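Side-chain contacts in pyruvate kinase (Pseudomonas aeruginosa, PDB 6QXL), which probably catalyses the last step of glycolysis, passing the phosphate of phosphoenolpyruvate to ADP to give pyruvate and ATP: residues D43-R46 with A47-R50; I268-A271 with R272-N275; F356-C359 with D360-I363. All coordinates share one frame; numbering follows the deposited sequence.

Interaction 1. Residues D43-R46 with A47-R50; sequences DEHR and ARAR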
loop_
_atom_site.group_PDB
_atom_site.type_symbol
_atom_site.label_atom_id
_atom_site.label_comp_id
_atom_site.label_asym_id
_atom_site.label_seq_id
_atom_site.Cartn_x
_atom_site.Cartn_y
_atom_site.Cartn_z
ATOM N N ASP A 43 -2.763 -54.214 -14.182
ATOM C CA ASP A 43 -1.649 -54.850 -13.474
ATOM C C ASP A 43 -0.353 -54.097 -13.630
ATOM O O ASP A 43 0.471 -54.088 -12.705
ATOM C CB ASP A 43 -1.503 -56.328 -13.837
ATOM C CG ASP A 43 -2.715 -57.171 -13.393
ATOM O OD1 ASP A 43 -3.461 -56.844 -12.415
ATOM O OD2 ASP A 43 -2.992 -58.148 -14.094
ATOM N N GLU A 44 -0.175 -53.428 -14.754
ATOM C CA GLU A 44 0.985 -52.533 -14.933
ATOM C C GLU A 44 0.971 -51.414 -13.885
ATOM O O GLU A 44 2.015 -51.075 -13.295
ATOM C CB GLU A 44 1.041 -51.944 -16.350
ATOM C CG GLU A 44 1.641 -52.927 -17.379
ATOM C CD GLU A 44 1.482 -52.521 -18.839
ATOM O OE1 GLU A 44 0.408 -51.934 -19.181
ATOM O OE2 GLU A 44 2.382 -52.819 -19.649
ATOM N N HIS A 45 -0.213 -50.862 -13.633
ATOM C CA HIS A 45 -0.341 -49.820 -12.627
ATOM C C HIS A 45 -0.089 -50.386 -11.232
ATOM O O HIS A 45 0.693 -49.817 -10.460
ATOM C CB HIS A 45 -1.704 -49.132 -12.717
ATOM C CG HIS A 45 -1.905 -48.384 -14.004
ATOM N ND1 HIS A 45 -0.973 -47.485 -14.515
ATOM C CD2 HIS A 45 -2.925 -48.438 -14.896
ATOM C CE1 HIS A 45 -1.432 -47.022 -15.659
ATOM N NE2 HIS A 45 -2.607 -47.589 -15.916
ATOM N N ARG A 46 -0.728 -51.510 -10.915
ATOM C CA ARG A 46 -0.523 -52.146 -9.610
ATOM C C ARG A 46 0.945 -52.418 -9.322
ATOM O O ARG A 46 1.414 -52.183 -8.214
ATOM C CB ARG A 46 -1.290 -53.445 -9.534
ATOM C CG ARG A 46 -2.758 -53.259 -9.380
ATOM C CD ARG A 46 -3.366 -54.595 -8.970
ATOM N NE ARG A 46 -4.767 -54.442 -8.566
ATOM C CZ ARG A 46 -5.812 -54.599 -9.372
ATOM N NH1 ARG A 46 -5.655 -54.850 -10.701
ATOM N NH2 ARG A 46 -7.036 -54.418 -8.873
ATOM N N ALA A 47 1.663 -52.900 -10.328
ATOM C CA ALA A 47 3.066 -53.239 -10.141
ATOM C C ALA A 47 3.887 -51.989 -9.834
ATOM O O ALA A 47 4.705 -51.996 -8.907
ATOM C CB ALA A 47 3.611 -53.956 -11.368
ATOM N N ARG A 48 3.648 -50.933 -10.604
ATOM C CA ARG A 48 4.323 -49.660 -10.374
ATOM C C ARG A 48 3.958 -49.067 -8.999
ATOM O O ARG A 48 4.834 -48.629 -8.252
ATOM C CB ARG A 48 3.991 -48.664 -11.487
ATOM C CG ARG A 48 4.639 -48.987 -12.815
ATOM C CD ARG A 48 3.998 -48.183 -13.917
ATOM N NE ARG A 48 4.497 -48.567 -15.244
ATOM C CZ ARG A 48 3.875 -48.261 -16.390
ATOM N NH1 ARG A 48 2.738 -47.548 -16.385
ATOM N NH2 ARG A 48 4.381 -48.644 -17.543
ATOM N N ALA A 49 2.671 -49.102 -8.662
ATOM C CA ALA A 49 2.211 -48.569 -7.371
ATOM C C ALA A 49 2.919 -49.238 -6.203
ATOM O O ALA A 49 3.412 -48.547 -5.290
ATOM C CB ALA A 49 0.705 -48.709 -7.230
ATOM N N ARG A 50 3.004 -50.571 -6.257
ATOM C CA ARG A 50 3.658 -51.336 -5.203
ATOM C C ARG A 50 5.141 -50.985 -5.133
ATOM O O ARG A 50 5.704 -50.841 -4.045
ATOM C CB ARG A 50 3.449 -52.828 -5.441
ATOM C CG ARG A 50 3.992 -53.815 -4.434
ATOM C CD ARG A 50 3.519 -55.254 -4.626
ATOM N NE ARG A 50 2.130 -55.549 -5.088
ATOM C CZ ARG A 50 1.012 -55.299 -4.394
ATOM N NH1 ARG A 50 -0.173 -55.586 -4.920
ATOM N NH2 ARG A 50 1.075 -54.751 -3.183
HETATM O O HOH W 1 1.464 -46.328 -14.222
#

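Interaction 2. Residues I268-A271 with R272-N275; sequences ILHA and RRNN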
loop_
_atom_site.group_PDB
_atom_site.type_symbol
_atom_site.label_atom_id
_atom_site.label_comp_id
_atom_site.label_asym_id
_atom_site.label_seq_id
_atom_site.Cartn_x
_atom_site.Cartn_y
_atom_site.Cartn_z
ATOM N N ILE A 268 -4.071 -20.585 -9.858
ATOM C CA ILE A 268 -3.229 -20.814 -8.698
ATOM C C ILE A 268 -3.706 -19.959 -7.535
ATOM O O ILE A 268 -3.888 -20.456 -6.422
ATOM C CB ILE A 268 -1.760 -20.523 -9.023
ATOM C CG1 ILE A 268 -1.222 -21.594 -9.952
ATOM C CG2 ILE A 268 -0.928 -20.453 -7.756
ATOM C CD1 ILE A 268 0.076 -21.221 -10.630
ATOM N N LEU A 269 -3.930 -18.678 -7.794
ATOM C CA LEU A 269 -4.347 -17.766 -6.744
ATOM C C LEU A 269 -5.715 -18.146 -6.165
ATOM O O LEU A 269 -5.884 -18.220 -4.950
ATOM C CB LEU A 269 -4.370 -16.346 -7.269
ATOM C CG LEU A 269 -4.774 -15.267 -6.256
ATOM C CD1 LEU A 269 -3.682 -15.061 -5.185
ATOM C CD2 LEU A 269 -5.100 -13.974 -6.982
ATOM N N HIS A 270 -6.690 -18.407 -7.026
ATOM C CA HIS A 270 -8.015 -18.757 -6.527
ATOM C C HIS A 270 -7.993 -20.074 -5.767
ATOM O O HIS A 270 -8.672 -20.218 -4.754
ATOM C CB HIS A 270 -9.043 -18.774 -7.652
ATOM C CG HIS A 270 -9.443 -17.404 -8.118
ATOM N ND1 HIS A 270 -10.698 -17.115 -8.585
ATOM C CD2 HIS A 270 -8.747 -16.241 -8.163
ATOM C CE1 HIS A 270 -10.754 -15.843 -8.936
ATOM N NE2 HIS A 270 -9.580 -15.289 -8.690
ATOM N N ALA A 271 -7.186 -21.023 -6.219
ATOM C CA ALA A 271 -7.026 -22.274 -5.484
ATOM C C ALA A 271 -6.531 -22.010 -4.073
ATOM O O ALA A 271 -7.145 -22.466 -3.094
ATOM C CB ALA A 271 -6.091 -23.212 -6.217
ATOM N N ARG A 272 -5.448 -21.251 -3.953
ATOM C CA ARG A 272 -4.883 -20.971 -2.636
ATOM C C ARG A 272 -5.879 -20.218 -1.750
ATOM O O ARG A 272 -6.004 -20.508 -0.565
ATOM C CB ARG A 272 -3.571 -20.195 -2.754
ATOM C CG ARG A 272 -2.453 -20.961 -3.422
ATOM C CD ARG A 272 -1.229 -20.123 -3.737
ATOM N NE ARG A 272 -0.670 -19.546 -2.545
ATOM C CZ ARG A 272 -0.479 -18.248 -2.297
ATOM N NH1 ARG A 272 -0.722 -17.319 -3.222
ATOM N NH2 ARG A 272 0.009 -17.885 -1.108
ATOM N N ARG A 273 -6.603 -19.269 -2.318
ATOM C CA ARG A 273 -7.583 -18.518 -1.536
ATOM C C ARG A 273 -8.672 -19.407 -0.965
ATOM O O ARG A 273 -9.113 -19.171 0.160
ATOM C CB ARG A 273 -8.241 -17.450 -2.365
ATOM C CG ARG A 273 -7.356 -16.301 -2.589
ATOM C CD ARG A 273 -8.162 -15.227 -3.247
ATOM N NE ARG A 273 -7.275 -14.099 -3.402
ATOM C CZ ARG A 273 -7.455 -13.101 -4.245
ATOM N NH1 ARG A 273 -8.508 -13.077 -5.074
ATOM N NH2 ARG A 273 -6.516 -12.160 -4.299
ATOM N N ASN A 274 -9.072 -20.420 -1.723
ATOM C CA ASN A 274 -10.050 -21.386 -1.240
ATOM C C ASN A 274 -9.421 -22.578 -0.502
ATOM O O ASN A 274 -10.071 -23.589 -0.319
ATOM C CB ASN A 274 -10.913 -21.886 -2.394
ATOM C CG ASN A 274 -11.794 -20.816 -2.951
ATOM O OD1 ASN A 274 -12.854 -20.542 -2.395
ATOM N ND2 ASN A 274 -11.363 -20.206 -4.045
ATOM N N ASN A 275 -8.170 -22.446 -0.083
ATOM C CA ASN A 275 -7.496 -23.471 0.716
ATOM C C ASN A 275 -7.398 -24.824 0.036
ATOM O O ASN A 275 -7.576 -25.845 0.658
ATOM C CB ASN A 275 -8.150 -23.562 2.098
ATOM C CG ASN A 275 -8.064 -22.255 2.872
ATOM O OD1 ASN A 275 -7.029 -21.612 2.890
ATOM N ND2 ASN A 275 -9.118 -21.894 3.553
#

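Interaction 3. Residues F356-C359 with D360-I363; sequences FDRC and DESI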
loop_
_atom_site.group_PDB
_atom_site.type_symbol
_atom_site.label_atom_id
_atom_site.label_comp_id
_atom_site.label_asym_id
_atom_site.label_seq_id
_atom_site.Cartn_x
_atom_site.Cartn_y
_atom_site.Cartn_z
ATOM N N PHE A 356 -11.870 -14.759 9.084
ATOM C CA PHE A 356 -11.639 -16.194 9.229
ATOM C C PHE A 356 -12.940 -16.892 9.617
ATOM O O PHE A 356 -13.837 -16.293 10.229
ATOM C CB PHE A 356 -10.543 -16.485 10.259
ATOM C CG PHE A 356 -9.227 -15.804 9.975
ATOM C CD1 PHE A 356 -8.976 -15.147 8.721
ATOM C CD2 PHE A 356 -8.207 -15.837 10.938
ATOM C CE1 PHE A 356 -7.751 -14.536 8.474
ATOM C CE2 PHE A 356 -6.981 -15.213 10.669
ATOM C CZ PHE A 356 -6.745 -14.582 9.442
ATOM N N ASP A 357 -13.040 -18.156 9.246
ATOM C CA ASP A 357 -14.276 -18.916 9.423
ATOM C C ASP A 357 -14.188 -19.858 10.637
ATOM O O ASP A 357 -15.131 -19.969 11.386
ATOM C CB ASP A 357 -14.578 -19.724 8.179
ATOM C CG ASP A 357 -14.988 -18.879 7.023
ATOM O OD1 ASP A 357 -16.007 -18.231 7.276
ATOM O OD2 ASP A 357 -14.576 -19.083 5.819
ATOM N N ARG A 358 -13.055 -20.533 10.792
ATOM C CA ARG A 358 -12.938 -21.593 11.735
ATOM C C ARG A 358 -11.846 -21.325 12.723
ATOM O O ARG A 358 -11.013 -20.464 12.516
ATOM C CB ARG A 358 -12.590 -22.910 11.006
ATOM C CG ARG A 358 -13.552 -23.301 9.901
ATOM C CD ARG A 358 -12.924 -24.271 8.955
ATOM N NE ARG A 358 -12.443 -25.486 9.524
ATOM C CZ ARG A 358 -13.077 -26.533 10.057
ATOM N NH1 ARG A 358 -12.377 -27.560 10.529
ATOM N NH2 ARG A 358 -14.401 -26.514 10.144
ATOM N N CYS A 359 -11.845 -22.121 13.780
ATOM C CA CYS A 359 -10.861 -22.017 14.820
ATOM C C CYS A 359 -9.517 -22.623 14.407
ATOM O O CYS A 359 -8.454 -22.051 14.693
ATOM C CB CYS A 359 -11.383 -22.698 16.096
ATOM S SG CYS A 359 -10.155 -23.008 17.400
ATOM N N ASP A 360 -9.555 -23.796 13.774
ATOM C CA ASP A 360 -8.291 -24.450 13.383
ATOM C C ASP A 360 -7.615 -23.677 12.261
ATOM O O ASP A 360 -6.376 -23.546 12.272
ATOM C CB ASP A 360 -8.473 -25.942 13.040
ATOM C CG ASP A 360 -9.637 -26.217 12.086
ATOM O OD1 ASP A 360 -10.336 -25.245 11.642
ATOM O OD2 ASP A 360 -9.814 -27.423 11.803
ATOM N N GLU A 361 -8.433 -23.128 11.344
ATOM C CA GLU A 361 -7.937 -22.160 10.362
ATOM C C GLU A 361 -7.159 -21.040 11.072
ATOM O O GLU A 361 -6.045 -20.710 10.670
ATOM C CB GLU A 361 -9.091 -21.584 9.534
ATOM C CG GLU A 361 -8.699 -20.942 8.196
ATOM C CD GLU A 361 -9.827 -20.331 7.432
ATOM O OE1 GLU A 361 -10.977 -20.810 7.594
ATOM O OE2 GLU A 361 -9.536 -19.409 6.617
ATOM N N SER A 362 -7.735 -20.506 12.145
ATOM C CA SER A 362 -7.118 -19.392 12.869
ATOM C C SER A 362 -5.764 -19.708 13.474
ATOM O O SER A 362 -4.860 -18.869 13.420
ATOM C CB SER A 362 -8.046 -18.861 13.957
ATOM O OG SER A 362 -9.098 -18.131 13.351
ATOM N N ILE A 363 -5.619 -20.900 14.026
ATOM C CA ILE A 363 -4.348 -21.288 14.613
ATOM C C ILE A 363 -3.300 -21.475 13.529
ATOM O O ILE A 363 -2.129 -21.118 13.719
ATOM C CB ILE A 363 -4.468 -22.596 15.440
ATOM C CG1 ILE A 363 -5.442 -22.427 16.612
ATOM C CG2 ILE A 363 -3.107 -23.031 15.969
ATOM C CD1 ILE A 363 -4.876 -21.596 17.753
#

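Interaction 1. Residues D43-R46 with A47-R50
His45 and Arg48 lie one turn apart on helix 42-58, where successive i to i+4 backbone bonds tie 43-46 to 47-50, the shortest running 2.8 Å from Ala49 N to His45 O. The helix is the connection between strands 32-36 and 64-68, a beta-alpha-beta unit of the TIM barrel. The imidazole and the guanidinium do not stack: their planes stand 69° apart and His45 ND1 stays 4.2 Å from Arg48 NH1. A water joins them instead, lying in the plane of both groups at their edges. Arg48 gets there by an extended chain whose CG lies opposite its carbonyl carbon (chi1 -72°), and its methylenes run close past the carbonyl oxygen of Glu44, with CG 3.4 Å from Glu44 O. Asn17 OD1 holds Arg48 NE, while the His45 ring meets Phe37 edge-to-face, so both partners are steadied from outside the turn. On another part of the helix surface Arg46 makes a salt bridge to Asp185 and a second one to Asp43, in which the hydrogen bond from Arg46 NH1 to Asp43 OD1 is weak. The bridging water accepts from Arg48 NH1 at 2.8 Å and lies 2.7 Å from His45 ND1.

Interaction 2. Residues I268-A271 with R272-N275
Asn274 folds its side-chain amide back onto the carbonyl of His270 at the C-terminal end of helix 260-273, a barrel-domain helix. Two donors of one residue grip that oxygen: Asn274 N at 3.1 Å from His270 O, as the last i to i+4 bond of the helix, and Asn274 ND2 at 2.8 Å from the same His270 O. They come from opposite faces of the carbonyl plane, ND2 lying 36° out of it. With CG opposite the carbonyl carbon (chi1 -67°), the Asn274 amide is turned back along the helix to make this second bond. The chain then leaves the helix through a Schellman motif, with Asn275 at positive phi as its C-prime residue and Asn275 N bonded to Arg272 O at 2.9 Å.

The buried side is that of Ile268 and Ala271, pressed on the barrel. There CG2 of Ile268 touches CD of Arg272 at 4.0 Å, and the Arg272 chain, bent at chi3 (60°), carries its guanidinium toward Arg395, whose carbonyl it reaches by a weak hydrogen bond. The solvent side is formed by Leu269 and Arg273. Here the arginine is extended, and the CD2 methyl of Leu269 rests over one face of its guanidinium, toward the rim, 3.5 Å from Arg273 NH2. This is a contact of hydrocarbon with a flat cation, without a polar bond between the two side chains.

Between these sides, His270 is held by Asp235 OD1 through its ND1 and packs on helix 231-239, which Asn274 also touches at Ile238. Ile268 and Ala271 lie instead against barrel strand 277-281, the strand that follows the helix in the chain.

Interaction 3. Residues F356-C359 with D360-I363
Ser362 bonds back to the carbonyl of Arg358, the N-cap residue of helix 359-373, and so fastens the incoming loop to the first turn of this helix of the C-terminal alpha/beta domain. Among the hydrogen bonds, Arg358 O takes two from the one serine: Ser362 OG at 3.1 Å and, above the carbonyl plane, Ser362 N at 3.3 Å. Ile363 N to Cys359 O carries the helix onward.

The charged contact joins Arg358 and Asp360 in a salt bridge, with NH1 of Arg358 2.9 Å from the syn side of Asp360 OD2 and the guanidinium and carboxylate planes 51° apart. Asp360 CG sits between its own N and carbonyl carbon (chi1 48°), which also lets OD1 accept from Glu361 N. The Asp360 side chain lies about 4 Å from the bound glucose 6-phosphate. Asp357 and Glu361 bring like charges close, OD2 of Asp357 being 4.4 Å from OE1 of Glu361; Arg351 offers Glu361 a long, weak ion pair.

Among the packing contacts, the Phe356 ring meets that of His373 of the second subunit, and Cys359 packs on Trp455 of that subunit. At the ring's edge, near its plane, Phe356 CD2 approaches Ser362 OG to 3.4 Å.

In the fold
Interactions 1 and 2 both belong to helices of the barrel domain, on opposite sides of the chain's centre, with nearest atoms about 26 Å apart. Interaction 3 opens a helix of the C-terminal domain and is the most buried of the three, whereas the other two each have a buried and an exposed side. Chemistry follows position along a helix: 43-50 lies within one and links side chains through water, 268-275 ends one with a doubly used carbonyl, and 356-363 begins one with another. Interactions 2 and 3 touch, Asn275 packing on Glu361, and Arg351 serves both, by a hydrogen bond to Asn275 and a long, weak ion pair to Glu361. Of the three, interaction 3 alone meets another subunit.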